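Local coordinates for protein UDP-galactopyranose mutase (Deinococcus radiodurans, PDB 3HDQ) that probably interconverts UDP-galactopyranose and UDP-galactofuranose, using a bound FAD cofactor, and binds UDP-galactose, at residues L120-N125 with K174-Y179; A113-Q118 with Y297-A302; R157-V162 with S194-V199; Q108-A113 with R205-F210. All coordinates share one frame; numbering follows the deposited sequence.

Contact 1: residues L120-N125 with K174-Y179. With GDU (galactose-uridine-5'-diphosphate), chain K.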
# COMPACT_ATOMS: atom_id res chain seq x y z
N LEU A 120 -10.28 1.85 35.14
CA LEU A 120 -9.21 1.58 36.09
C LEU A 120 -8.00 0.99 35.40
O LEU A 120 -8.15 0.23 34.46
CB LEU A 120 -9.73 0.59 37.15
CG LEU A 120 -10.26 1.12 38.49
CD1 LEU A 120 -10.68 2.58 38.39
CD2 LEU A 120 -11.41 0.24 38.99
N PRO A 121 -6.79 1.32 35.87
CA PRO A 121 -5.58 0.78 35.26
C PRO A 121 -5.53 -0.75 35.29
O PRO A 121 -5.81 -1.37 36.33
CB PRO A 121 -4.45 1.35 36.13
CG PRO A 121 -5.05 2.51 36.84
CD PRO A 121 -6.49 2.19 37.03
N ILE A 122 -5.19 -1.33 34.15
CA ILE A 122 -4.77 -2.73 34.07
C ILE A 122 -3.45 -2.64 33.31
O ILE A 122 -3.37 -1.92 32.31
CB ILE A 122 -5.80 -3.60 33.31
CG1 ILE A 122 -5.34 -5.05 33.21
CG2 ILE A 122 -6.08 -3.05 31.91
CD1 ILE A 122 -5.75 -5.89 34.39
N PRO A 123 -2.39 -3.31 33.79
CA PRO A 123 -2.26 -4.21 34.95
C PRO A 123 -2.83 -3.62 36.25
O PRO A 123 -2.77 -2.42 36.46
CB PRO A 123 -0.74 -4.36 35.10
CG PRO A 123 -0.18 -4.04 33.81
CD PRO A 123 -1.09 -3.04 33.16
N ILE A 124 -3.37 -4.48 37.11
CA ILE A 124 -3.81 -4.07 38.43
C ILE A 124 -2.63 -3.45 39.18
O ILE A 124 -1.55 -4.04 39.24
CB ILE A 124 -4.35 -5.27 39.25
CG1 ILE A 124 -5.60 -5.85 38.57
CG2 ILE A 124 -4.62 -4.85 40.71
CD1 ILE A 124 -6.21 -7.04 39.29
N ASN A 125 -2.84 -2.25 39.74
CA ASN A 125 -1.81 -1.61 40.56
C ASN A 125 -2.37 -0.94 41.82
O ASN A 125 -3.56 -1.07 42.12
CB ASN A 125 -0.98 -0.63 39.74
CG ASN A 125 -1.73 0.66 39.40
OD1 ASN A 125 -2.81 0.92 39.92
ND2 ASN A 125 -1.14 1.46 38.52
N LYS A 174 -13.04 -9.87 38.86
CA LYS A 174 -13.34 -8.55 38.32
C LYS A 174 -12.55 -8.16 37.07
O LYS A 174 -13.08 -7.47 36.21
CB LYS A 174 -13.22 -7.48 39.42
CG LYS A 174 -14.57 -7.18 40.04
CD LYS A 174 -14.49 -6.57 41.41
CE LYS A 174 -15.91 -6.42 41.98
NZ LYS A 174 -15.94 -6.57 43.47
N PHE A 175 -11.30 -8.62 36.98
CA PHE A 175 -10.42 -8.24 35.88
C PHE A 175 -10.07 -9.38 34.91
O PHE A 175 -9.86 -9.14 33.72
CB PHE A 175 -9.14 -7.59 36.42
CG PHE A 175 -9.36 -6.24 37.06
CD1 PHE A 175 -9.76 -6.14 38.38
CD2 PHE A 175 -9.16 -5.07 36.33
CE1 PHE A 175 -9.98 -4.90 38.96
CE2 PHE A 175 -9.38 -3.83 36.91
CZ PHE A 175 -9.79 -3.75 38.22
N PHE A 176 -9.99 -10.62 35.41
CA PHE A 176 -9.48 -11.73 34.60
C PHE A 176 -10.49 -12.79 34.14
O PHE A 176 -10.50 -13.16 32.96
CB PHE A 176 -8.29 -12.41 35.29
CG PHE A 176 -7.06 -11.58 35.26
CD1 PHE A 176 -6.17 -11.68 34.20
CD2 PHE A 176 -6.80 -10.67 36.27
CE1 PHE A 176 -5.04 -10.91 34.17
CE2 PHE A 176 -5.67 -9.89 36.24
CZ PHE A 176 -4.79 -10.00 35.19
N ARG A 177 -11.31 -13.30 35.06
CA ARG A 177 -12.20 -14.40 34.72
C ARG A 177 -13.08 -14.09 33.52
O ARG A 177 -13.05 -14.83 32.53
CB ARG A 177 -13.07 -14.82 35.90
CG ARG A 177 -13.86 -16.10 35.62
CD ARG A 177 -14.69 -16.55 36.81
NE ARG A 177 -15.58 -15.48 37.27
CZ ARG A 177 -16.70 -15.69 37.96
NH1 ARG A 177 -17.08 -16.93 38.25
NH2 ARG A 177 -17.45 -14.66 38.34
N GLY A 178 -13.86 -13.02 33.60
CA GLY A 178 -14.76 -12.65 32.52
C GLY A 178 -14.06 -12.37 31.19
O GLY A 178 -14.54 -12.79 30.13
N TYR A 179 -12.93 -11.67 31.24
CA TYR A 179 -12.20 -11.30 30.02
C TYR A 179 -11.71 -12.56 29.32
O TYR A 179 -11.92 -12.75 28.11
CB TYR A 179 -11.01 -10.40 30.36
CG TYR A 179 -10.32 -9.84 29.14
CD1 TYR A 179 -10.56 -8.53 28.74
CD2 TYR A 179 -9.45 -10.61 28.38
CE1 TYR A 179 -9.94 -8.00 27.62
CE2 TYR A 179 -8.83 -10.10 27.25
CZ TYR A 179 -9.08 -8.78 26.88
OH TYR A 179 -8.47 -8.25 25.78
N1 GDU K . -6.36 -10.53 30.48
C2 GDU K . -7.39 -10.24 31.12
N3 GDU K . -8.03 -9.18 31.42
C4 GDU K . -7.46 -8.07 30.91
C5 GDU K . -6.23 -8.23 30.11
C6 GDU K . -5.73 -9.46 29.92
O2 GDU K . -8.03 -11.39 31.65
O4 GDU K . -7.97 -6.97 31.08
C1D GDU K . -5.89 -11.87 30.28
C2D GDU K . -6.54 -12.73 29.16
O2D GDU K . -6.47 -14.12 29.43
C3D GDU K . -5.70 -12.32 27.97
C4D GDU K . -4.32 -12.41 28.62
O4D GDU K . -4.49 -11.95 29.96
O3D GDU K . -5.89 -13.21 26.88
C5D GDU K . -3.16 -11.84 27.82
O5D GDU K . -3.46 -10.44 27.72
PA GDU K . -3.02 -9.56 26.46
O1A GDU K . -3.20 -8.12 26.83
O2A GDU K . -1.60 -9.81 26.21
O3A GDU K . -3.97 -9.84 25.22
PB GDU K . -3.50 -9.64 23.72
O1B GDU K . -4.71 -10.07 22.98
O2B GDU K . -2.38 -10.49 23.25
O3B GDU K . -3.24 -8.11 23.33
C1' GDU K . -2.54 -7.47 22.24
C2' GDU K . -1.04 -7.38 22.60
C3' GDU K . -0.98 -6.80 24.04
C4' GDU K . -1.46 -5.32 23.96
C5' GDU K . -2.85 -5.28 23.26
C6' GDU K . -3.30 -3.84 22.87
O2' GDU K . -0.38 -8.65 22.46
O3' GDU K . 0.36 -6.93 24.54
O4' GDU K . -0.47 -4.57 23.23
O5' GDU K . -3.08 -6.14 22.11
O6' GDU K . -4.24 -3.28 23.82

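Contact 2: residues A113-Q118 with Y297-A302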
# COMPACT_ATOMS: atom_id res chain seq x y z
N ALA A 113 -9.28 -0.63 32.23
CA ALA A 113 -10.31 -1.66 32.27
C ALA A 113 -11.61 -1.10 32.82
O ALA A 113 -11.61 -0.40 33.82
CB ALA A 113 -9.85 -2.86 33.10
N SER A 114 -12.71 -1.42 32.15
CA SER A 114 -14.03 -0.98 32.59
C SER A 114 -14.59 -1.98 33.60
O SER A 114 -14.98 -3.10 33.25
CB SER A 114 -14.96 -0.82 31.40
OG SER A 114 -16.26 -0.46 31.82
N VAL A 115 -14.63 -1.57 34.86
CA VAL A 115 -15.02 -2.44 35.95
C VAL A 115 -15.81 -1.60 36.94
O VAL A 115 -15.37 -0.51 37.32
CB VAL A 115 -13.77 -3.00 36.66
CG1 VAL A 115 -14.11 -3.54 38.04
CG2 VAL A 115 -13.10 -4.07 35.80
N ASP A 116 -16.97 -2.08 37.35
CA ASP A 116 -17.83 -1.32 38.25
C ASP A 116 -18.07 0.11 37.73
O ASP A 116 -18.10 1.06 38.50
CB ASP A 116 -17.22 -1.25 39.66
CG ASP A 116 -17.23 -2.60 40.38
OD1 ASP A 116 -17.82 -3.56 39.85
OD2 ASP A 116 -16.65 -2.69 41.49
N GLY A 117 -18.23 0.25 36.42
CA GLY A 117 -18.54 1.54 35.82
C GLY A 117 -17.45 2.59 35.94
O GLY A 117 -17.70 3.78 35.72
N GLN A 118 -16.25 2.17 36.29
CA GLN A 118 -15.10 3.06 36.33
C GLN A 118 -14.06 2.59 35.33
O GLN A 118 -14.02 1.41 34.98
CB GLN A 118 -14.45 3.02 37.71
CG GLN A 118 -15.33 3.41 38.85
CD GLN A 118 -14.79 2.87 40.17
OE1 GLN A 118 -15.31 1.89 40.70
NE2 GLN A 118 -13.73 3.49 40.68
N TYR A 297 -12.87 -4.55 28.33
CA TYR A 297 -14.20 -4.81 28.89
C TYR A 297 -14.32 -6.23 29.43
O TYR A 297 -14.87 -7.09 28.76
CB TYR A 297 -15.28 -4.54 27.85
CG TYR A 297 -15.45 -3.07 27.54
CD1 TYR A 297 -14.82 -2.50 26.45
CD2 TYR A 297 -16.24 -2.26 28.35
CE1 TYR A 297 -14.97 -1.14 26.17
CE2 TYR A 297 -16.40 -0.90 28.07
CZ TYR A 297 -15.77 -0.36 26.98
OH TYR A 297 -15.91 0.98 26.70
N PRO A 298 -13.84 -6.46 30.65
CA PRO A 298 -13.80 -7.83 31.18
C PRO A 298 -15.19 -8.39 31.46
O PRO A 298 -15.34 -9.61 31.47
CB PRO A 298 -13.05 -7.68 32.51
CG PRO A 298 -12.46 -6.32 32.50
CD PRO A 298 -13.33 -5.48 31.62
N ASN A 299 -16.17 -7.51 31.68
CA ASN A 299 -17.46 -7.91 32.26
C ASN A 299 -18.68 -7.41 31.50
O ASN A 299 -19.80 -7.53 31.99
CB ASN A 299 -17.55 -7.42 33.71
CG ASN A 299 -16.38 -7.88 34.55
OD1 ASN A 299 -15.92 -9.01 34.42
ND2 ASN A 299 -15.88 -6.99 35.41
N ASP A 300 -18.48 -6.84 30.31
CA ASP A 300 -19.58 -6.20 29.58
C ASP A 300 -19.40 -6.35 28.08
O ASP A 300 -18.28 -6.37 27.60
CB ASP A 300 -19.63 -4.70 29.90
CG ASP A 300 -20.03 -4.43 31.32
OD1 ASP A 300 -19.15 -4.13 32.14
OD2 ASP A 300 -21.24 -4.53 31.62
N TYR A 301 -20.51 -6.45 27.36
CA TYR A 301 -20.47 -6.41 25.90
C TYR A 301 -19.89 -7.69 25.29
O TYR A 301 -19.24 -8.47 25.99
CB TYR A 301 -19.66 -5.20 25.42
CG TYR A 301 -20.24 -3.86 25.84
CD1 TYR A 301 -21.49 -3.47 25.38
CD2 TYR A 301 -19.55 -3.00 26.69
CE1 TYR A 301 -22.04 -2.26 25.75
CE2 TYR A 301 -20.09 -1.77 27.06
CZ TYR A 301 -21.34 -1.41 26.58
OH TYR A 301 -21.91 -0.21 26.92
N ALA A 302 -20.12 -7.88 24.00
CA ALA A 302 -19.61 -9.07 23.30
C ALA A 302 -18.16 -8.87 22.90
O ALA A 302 -17.43 -9.85 22.71
CB ALA A 302 -20.46 -9.39 22.08
O HOH W 1 -16.52 -4.57 31.65
O HOH W 2 -18.61 -1.56 31.13
O HOH W 3 -17.57 -4.69 36.16
O HOH W 4 -18.08 -1.88 34.29

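Contact 3: residues R157-V162 with S194-V199. With GDU (galactose-uridine-5'-diphosphate), chain K.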
# COMPACT_ATOMS: atom_id res chain seq x y z
N ARG A 157 -0.24 -23.86 37.75
CA ARG A 157 -0.25 -24.46 36.42
C ARG A 157 -1.21 -23.72 35.52
O ARG A 157 -1.00 -23.60 34.32
CB ARG A 157 -0.73 -25.91 36.48
CG ARG A 157 -0.68 -26.56 37.84
CD ARG A 157 -1.48 -27.87 37.82
NE ARG A 157 -0.74 -28.98 38.42
CZ ARG A 157 0.57 -29.17 38.32
NH1 ARG A 157 1.32 -28.32 37.62
NH2 ARG A 157 1.14 -30.21 38.90
N THR A 158 -2.29 -23.25 36.13
CA THR A 158 -3.45 -22.72 35.44
C THR A 158 -3.41 -21.19 35.37
O THR A 158 -2.73 -20.55 36.18
CB THR A 158 -4.71 -23.19 36.18
OG1 THR A 158 -5.07 -24.49 35.72
CG2 THR A 158 -5.86 -22.28 35.95
N SER A 159 -4.11 -20.60 34.40
CA SER A 159 -4.26 -19.15 34.34
C SER A 159 -5.06 -18.63 35.53
O SER A 159 -4.88 -17.50 35.96
CB SER A 159 -4.87 -18.70 33.02
OG SER A 159 -3.86 -18.42 32.06
N GLU A 160 -5.96 -19.47 36.06
CA GLU A 160 -6.62 -19.19 37.34
C GLU A 160 -5.61 -19.16 38.48
O GLU A 160 -5.59 -18.21 39.27
CB GLU A 160 -7.69 -20.24 37.64
CG GLU A 160 -8.34 -20.10 39.02
CD GLU A 160 -9.48 -21.08 39.21
OE1 GLU A 160 -10.58 -20.68 39.67
OE2 GLU A 160 -9.28 -22.25 38.87
N ASP A 161 -4.76 -20.18 38.57
CA ASP A 161 -3.76 -20.25 39.62
C ASP A 161 -2.88 -19.01 39.69
O ASP A 161 -2.65 -18.50 40.79
CB ASP A 161 -2.83 -21.47 39.44
CG ASP A 161 -3.56 -22.79 39.53
OD1 ASP A 161 -4.70 -22.84 40.04
OD2 ASP A 161 -2.97 -23.80 39.07
N VAL A 162 -2.37 -18.54 38.55
CA VAL A 162 -1.40 -17.45 38.57
C VAL A 162 -1.98 -16.17 39.15
O VAL A 162 -1.27 -15.41 39.81
CB VAL A 162 -0.79 -17.11 37.18
CG1 VAL A 162 0.66 -17.53 37.13
CG2 VAL A 162 -1.59 -17.73 36.06
N SER A 194 0.61 -19.35 31.57
CA SER A 194 1.37 -18.34 30.82
C SER A 194 0.50 -17.30 30.11
O SER A 194 1.00 -16.26 29.68
CB SER A 194 2.28 -19.03 29.79
OG SER A 194 1.49 -19.69 28.81
N VAL A 195 -0.79 -17.59 29.96
CA VAL A 195 -1.70 -16.69 29.28
C VAL A 195 -2.02 -15.48 30.16
O VAL A 195 -1.75 -14.34 29.76
CB VAL A 195 -3.01 -17.41 28.86
CG1 VAL A 195 -4.03 -16.43 28.32
CG2 VAL A 195 -2.69 -18.48 27.82
N THR A 196 -2.56 -15.71 31.36
CA THR A 196 -2.84 -14.59 32.26
C THR A 196 -1.57 -14.04 32.92
O THR A 196 -1.54 -12.87 33.29
CB THR A 196 -3.89 -14.93 33.34
OG1 THR A 196 -3.40 -15.99 34.17
CG2 THR A 196 -5.20 -15.34 32.70
N ALA A 197 -0.54 -14.87 33.06
CA ALA A 197 0.76 -14.41 33.55
C ALA A 197 1.36 -13.32 32.66
O ALA A 197 2.31 -12.64 33.06
CB ALA A 197 1.74 -15.57 33.69
N ARG A 198 0.83 -13.16 31.45
CA ARG A 198 1.26 -12.08 30.56
C ARG A 198 1.06 -10.70 31.18
O ARG A 198 1.79 -9.76 30.88
CB ARG A 198 0.53 -12.14 29.22
CG ARG A 198 1.08 -13.17 28.25
CD ARG A 198 0.17 -13.35 27.03
NE ARG A 198 0.06 -12.15 26.19
CZ ARG A 198 0.90 -11.85 25.20
NH1 ARG A 198 1.93 -12.64 24.93
NH2 ARG A 198 0.72 -10.74 24.48
N VAL A 199 0.05 -10.57 32.03
CA VAL A 199 -0.27 -9.30 32.65
C VAL A 199 0.14 -9.31 34.11
O VAL A 199 -0.58 -9.79 34.96
CB VAL A 199 -1.78 -9.00 32.54
CG1 VAL A 199 -2.09 -7.63 33.10
CG2 VAL A 199 -2.24 -9.13 31.08
N1 GDU K . -6.36 -10.53 30.48
C2 GDU K . -7.39 -10.24 31.12
N3 GDU K . -8.03 -9.18 31.42
C4 GDU K . -7.46 -8.07 30.91
C5 GDU K . -6.23 -8.23 30.11
C6 GDU K . -5.73 -9.46 29.92
O2 GDU K . -8.03 -11.39 31.65
O4 GDU K . -7.97 -6.97 31.08
C1D GDU K . -5.89 -11.87 30.28
C2D GDU K . -6.54 -12.73 29.16
O2D GDU K . -6.47 -14.12 29.43
C3D GDU K . -5.70 -12.32 27.97
C4D GDU K . -4.32 -12.41 28.62
O4D GDU K . -4.49 -11.95 29.96
O3D GDU K . -5.89 -13.21 26.88
C5D GDU K . -3.16 -11.84 27.82
O5D GDU K . -3.46 -10.44 27.72
PA GDU K . -3.02 -9.56 26.46
O1A GDU K . -3.20 -8.12 26.83
O2A GDU K . -1.60 -9.81 26.21
O3A GDU K . -3.97 -9.84 25.22
PB GDU K . -3.50 -9.64 23.72
O1B GDU K . -4.71 -10.07 22.98
O2B GDU K . -2.38 -10.49 23.25
O3B GDU K . -3.24 -8.11 23.33
C1' GDU K . -2.54 -7.47 22.24
C2' GDU K . -1.04 -7.38 22.60
C3' GDU K . -0.98 -6.80 24.04
C4' GDU K . -1.46 -5.32 23.96
C5' GDU K . -2.85 -5.28 23.26
C6' GDU K . -3.30 -3.84 22.87
O2' GDU K . -0.38 -8.65 22.46
O3' GDU K . 0.36 -6.93 24.54
O4' GDU K . -0.47 -4.57 23.23
O5' GDU K . -3.08 -6.14 22.11
O6' GDU K . -4.24 -3.28 23.82

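Contact 4: residues Q108-A113 with R205-F210. With GDU (galactose-uridine-5'-diphosphate), chain K.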
# COMPACT_ATOMS: atom_id res chain seq x y z
N GLN A 108 4.35 4.93 25.04
CA GLN A 108 4.15 3.94 26.07
C GLN A 108 2.64 3.76 26.24
O GLN A 108 1.96 4.64 26.76
CB GLN A 108 4.84 4.38 27.36
CG GLN A 108 6.32 4.69 27.17
CD GLN A 108 7.00 5.21 28.44
OE1 GLN A 108 6.43 6.04 29.16
NE2 GLN A 108 8.22 4.73 28.71
N HIS A 109 2.14 2.63 25.73
CA HIS A 109 0.71 2.29 25.67
C HIS A 109 0.12 2.19 27.08
O HIS A 109 0.75 1.68 27.99
CB HIS A 109 0.58 0.95 24.93
CG HIS A 109 -0.83 0.54 24.59
ND1 HIS A 109 -1.68 1.31 23.84
CD2 HIS A 109 -1.49 -0.62 24.83
CE1 HIS A 109 -2.83 0.67 23.67
NE2 HIS A 109 -2.73 -0.51 24.25
N ARG A 110 -1.10 2.67 27.24
CA ARG A 110 -1.80 2.58 28.51
C ARG A 110 -3.21 2.08 28.29
O ARG A 110 -3.92 2.54 27.39
CB ARG A 110 -1.81 3.92 29.25
CG ARG A 110 -0.44 4.31 29.78
CD ARG A 110 -0.45 5.69 30.37
NE ARG A 110 0.73 5.95 31.19
CZ ARG A 110 1.84 6.54 30.76
NH1 ARG A 110 1.96 6.92 29.50
NH2 ARG A 110 2.84 6.74 31.60
N VAL A 111 -3.61 1.12 29.11
CA VAL A 111 -4.90 0.48 28.98
C VAL A 111 -5.73 0.70 30.24
O VAL A 111 -5.21 0.65 31.36
CB VAL A 111 -4.74 -1.03 28.73
CG1 VAL A 111 -6.12 -1.70 28.53
CG2 VAL A 111 -3.79 -1.28 27.54
N LEU A 112 -7.02 0.97 30.05
CA LEU A 112 -7.94 1.10 31.16
C LEU A 112 -8.97 -0.03 31.09
O LEU A 112 -9.45 -0.37 30.01
CB LEU A 112 -8.64 2.46 31.12
CG LEU A 112 -8.22 3.63 32.02
CD1 LEU A 112 -6.79 3.55 32.50
CD2 LEU A 112 -8.47 4.95 31.29
N ALA A 113 -9.28 -0.63 32.23
CA ALA A 113 -10.31 -1.66 32.27
C ALA A 113 -11.61 -1.10 32.82
O ALA A 113 -11.61 -0.40 33.82
CB ALA A 113 -9.85 -2.86 33.10
N ARG A 205 2.82 2.32 41.31
CA ARG A 205 1.81 3.13 40.63
C ARG A 205 2.05 3.27 39.11
O ARG A 205 1.59 4.22 38.49
CB ARG A 205 1.72 4.51 41.28
CG ARG A 205 1.49 4.46 42.78
CD ARG A 205 1.27 5.86 43.34
NE ARG A 205 -0.01 6.40 42.92
CZ ARG A 205 -0.44 7.61 43.25
NH1 ARG A 205 0.32 8.40 43.99
NH2 ARG A 205 -1.63 8.03 42.85
N ASP A 206 2.76 2.32 38.52
CA ASP A 206 3.00 2.31 37.09
C ASP A 206 1.72 1.93 36.36
O ASP A 206 1.11 0.89 36.64
CB ASP A 206 4.12 1.32 36.76
CG ASP A 206 4.66 1.48 35.34
OD1 ASP A 206 3.96 2.04 34.47
OD2 ASP A 206 5.80 1.04 35.09
N ASN A 207 1.29 2.78 35.42
CA ASN A 207 0.08 2.47 34.69
C ASN A 207 0.34 2.10 33.23
O ASN A 207 -0.62 1.93 32.47
CB ASN A 207 -0.93 3.63 34.78
CG ASN A 207 -0.46 4.88 34.06
OD1 ASN A 207 0.73 5.02 33.74
ND2 ASN A 207 -1.38 5.81 33.81
N ARG A 208 1.60 1.98 32.83
CA ARG A 208 1.91 1.48 31.49
C ARG A 208 1.53 0.01 31.38
O ARG A 208 1.63 -0.76 32.33
CB ARG A 208 3.39 1.59 31.15
CG ARG A 208 3.95 2.98 31.18
CD ARG A 208 5.14 2.94 32.10
NE ARG A 208 6.40 2.84 31.39
CZ ARG A 208 7.47 2.27 31.90
NH1 ARG A 208 7.42 1.72 33.10
NH2 ARG A 208 8.60 2.24 31.20
N TYR A 209 1.10 -0.38 30.19
CA TYR A 209 0.76 -1.76 29.97
C TYR A 209 2.02 -2.59 29.90
O TYR A 209 2.02 -3.77 30.25
CB TYR A 209 -0.09 -1.90 28.72
CG TYR A 209 -0.94 -3.12 28.73
CD1 TYR A 209 -1.99 -3.26 29.64
CD2 TYR A 209 -0.71 -4.16 27.83
CE1 TYR A 209 -2.77 -4.39 29.64
CE2 TYR A 209 -1.48 -5.28 27.83
CZ TYR A 209 -2.51 -5.40 28.73
OH TYR A 209 -3.27 -6.54 28.71
N PHE A 210 3.11 -1.97 29.44
CA PHE A 210 4.41 -2.63 29.37
C PHE A 210 5.44 -1.82 30.13
O PHE A 210 5.39 -0.59 30.12
CB PHE A 210 4.90 -2.75 27.92
CG PHE A 210 3.86 -3.26 26.98
CD1 PHE A 210 3.29 -2.42 26.03
CD2 PHE A 210 3.44 -4.58 27.04
CE1 PHE A 210 2.31 -2.88 25.16
CE2 PHE A 210 2.46 -5.05 26.16
CZ PHE A 210 1.90 -4.20 25.22
N1 GDU K . -6.36 -10.53 30.48
C2 GDU K . -7.39 -10.24 31.12
N3 GDU K . -8.03 -9.18 31.42
C4 GDU K . -7.46 -8.07 30.91
C5 GDU K . -6.23 -8.23 30.11
C6 GDU K . -5.73 -9.46 29.92
O2 GDU K . -8.03 -11.39 31.65
O4 GDU K . -7.97 -6.97 31.08
C1D GDU K . -5.89 -11.87 30.28
C2D GDU K . -6.54 -12.73 29.16
O2D GDU K . -6.47 -14.12 29.43
C3D GDU K . -5.70 -12.32 27.97
C4D GDU K . -4.32 -12.41 28.62
O4D GDU K . -4.49 -11.95 29.96
O3D GDU K . -5.89 -13.21 26.88
C5D GDU K . -3.16 -11.84 27.82
O5D GDU K . -3.46 -10.44 27.72
PA GDU K . -3.02 -9.56 26.46
O1A GDU K . -3.20 -8.12 26.83
O2A GDU K . -1.60 -9.81 26.21
O3A GDU K . -3.97 -9.84 25.22
PB GDU K . -3.50 -9.64 23.72
O1B GDU K . -4.71 -10.07 22.98
O2B GDU K . -2.38 -10.49 23.25
O3B GDU K . -3.24 -8.11 23.33
C1' GDU K . -2.54 -7.47 22.24
C2' GDU K . -1.04 -7.38 22.60
C3' GDU K . -0.98 -6.80 24.04
C4' GDU K . -1.46 -5.32 23.96
C5' GDU K . -2.85 -5.28 23.26
C6' GDU K . -3.30 -3.84 22.87
O2' GDU K . -0.38 -8.65 22.46
O3' GDU K . 0.36 -6.93 24.54
O4' GDU K . -0.47 -4.57 23.23
O5' GDU K . -3.08 -6.14 22.11
O6' GDU K . -4.24 -3.28 23.82
O HOH W 5 3.37 0.61 28.01
O HOH W 6 -1.85 -0.05 30.93
O HOH W 7 -3.52 2.16 32.69

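Contact 1: residues L120-N125 with K174-Y179
Phe-175 is the first residue of the helical segment 174-179 to meet segment 120-125, and its ring carries most of the contact. With CG anti to its carbonyl carbon (chi1 -69°), the ring reaches the isoleucines. Ile-124 lies over one face of this ring in a CH-pi contact, with CG1 4.2 Å from the ring centroid and 14° off the normal. Ile-124 CD1 is 3.8 Å from Phe-175 CD1. Leu-120 comes in at the ring edge, CD2 standing 4.4 Å from Phe-175 CZ. Ile-122 runs past the ring in the opposite direction and places CD1 4.0 Å from Phe-175 CD2. The backbone O of Phe-175 accepts a hydrogen bond from N3 of the uracil of GDU at 2.9 Å (154°).

Phe-176 meets Ile-124 CD1 at its edge, at 4.2 Å from CE2. That methyl therefore touches both rings. Phe-176 CD1 also lies 3.2 Å from uracil O2 of GDU. Tyr-179 turns a ring face to the base, with GDU C4 3.7 Å above the ring plane. The apolar cluster thus backs the uracil end of the substrate site.

Segment 174-179 belongs to helix 159-184, and strand 118-122 is outermost in the mixed sheet within this chain. Its neighbour, strand 111-115, adds Ala-113 and Val-115 against Phe-175. Helix 126-133 adds Thr-128.

Contact 2: residues A113-Q118 with Y297-A302
Tyr-297 has CG anti to its carbonyl carbon (chi1 -71°), and its ring comes back toward Ser-114, whose CB lies 3.6 Å from Tyr-297 CD2. Ser-114 OG is anti to the backbone N (chi1 177°) and hydrogen-bonds to a water at 2.7 Å. Pro-298 CD sits 3.3 Å from Ser-114 O. Val-115 crosses the proline at about a right angle, CG2 being 4.0 Å from Pro-298 CG.

The polar part is bridged by water. One water donates to both Ser-114 O and Asp-300 OD1 and accepts from Asn-299 N. Asp-300 OD1 also receives the water on Ser-114 OG, weakly, and one held by Gly-117 N. Another water joins Asp-116 N to Asn-299 ND2. A type I' beta turn from Val-115 to Gln-118 joins strands 111-115 and 118-122.

Segment 297-302 lies in the loop between strands 294-296 and 305-308, and strand 294-296 runs parallel to 111-115. Asn-299 ND2 also bonds Lys-174 O on helix 159-184.

Contact 3: residues R157-V162 with S194-V199
The peptide carbonyl of Ser-159 is met in its own plane, on a lone pair, by Thr-196 OG1, which donates at 2.8 Å with a C=O...donor angle of 111°. The flat guanidinium of Arg-198 meets the substrate at its edge. Its NE and NH2 both donate to O2A of GDU, from NE at 2.9 Å and from NH2 at 3.0 Å. The carboxylate of Asp-161 is approached from two directions at OD2. Arg-157 N is received on the anti lone pair of OD2, while Thr-158 N comes from above the carboxylate plane.

Thr-196 OG1 is placed between the backbone N and the carbonyl carbon (chi1 62°), on the side of the Ser-159 carbonyl. A second bond runs from Thr-196 N to Ser-159 OG at 3.1 Å (161°). Ser-159 OG in turn bonds Asp-192 O, so this hydroxyl ties two parts of the loop to the helix start. Beside the polar pair, Val-162 CG1 packs on Ala-197 CB at 4.1 Å.

The arrangement joins the first turn of helix 159-184 to the segment that carries Arg-198. Tyr-370 makes a cation-pi contact with this arginine, and Asn-372 bonds its NH2. Val-195 and Val-199 touch the ribose and uracil. The site is the UDP-galactose pocket, where Arg-198 holds the phosphate oxygen O2A, its charge probably favouring the diphosphate.

Contact 4: residues Q108-A113 with R205-F210
Residues His-109 to Val-111 and Asn-207 to Phe-210 form a mixed polar and apolar contact, where the entry to strand 111-115 meets the loop before strand 214-218. One backbone bond joins them, Tyr-209 N to His-109 O at 3.0 Å and almost straight (176°). A water accepts from Val-111 N and lies within hydrogen-bonding distance of Asn-207 O.

On the outer side, the extended Arg-110 chain donates NE to Asn-207 OD1 at 2.7 Å. The oxygen lies in the guanidinium plane, but the donor stands 43° out of the amide carbonyl plane. Arg-208 CG lies over a face of the Arg-110 guanidinium. Arg-208 itself turns NH1 to Asp-206 OD2 in a salt bridge of 2.7 Å.

On the inner side, Val-111 CG2 sits over a face of the Tyr-209 ring, 3.8 Å from its centroid, in a CH-pi contact. With CG anti to the backbone N (chi1 -156°), this ring comes against Val-111. At its far end, OH donates a very short bond of 2.5 Å to O1A of GDU. His-109 NE2 and O6' of GDU share a hydrogen bond of 3.2 Å, and either could donate, while His-109 ND1 bonds Tyr-107 OH. Phe-210 brings CZ to 3.1 Å from O4' of GDU and stacks on His-88.

Together these side chains line the substrate pocket from the diphosphate to the galactose, and Phe-210 comes near the FAD.

Contacts 1 and 3 are buried, while contacts 2 and 4 are only partly so. Contacts 2 and 4 share strand 111-115 and Ala-113, and contact 1 adds the neighbouring strand 118-122. Contacts 1 and 3 use helix 159-184, one near its end and one at its start. Their chemistry follows their place. Contact 1 is apolar ring packing, contact 2 is bridged by waters near the surface, contact 3 rests on hydroxyl bonds, and contact 4 is polar outside, apolar inside. Contacts 1, 3 and 4 touch GDU: contact 1 mainly at the uracil, contact 3 from the uracil and ribose to the diphosphate, contact 4 at the diphosphate and galactose. Val-199 packs against Phe-176 and Tyr-209, so the three meet there.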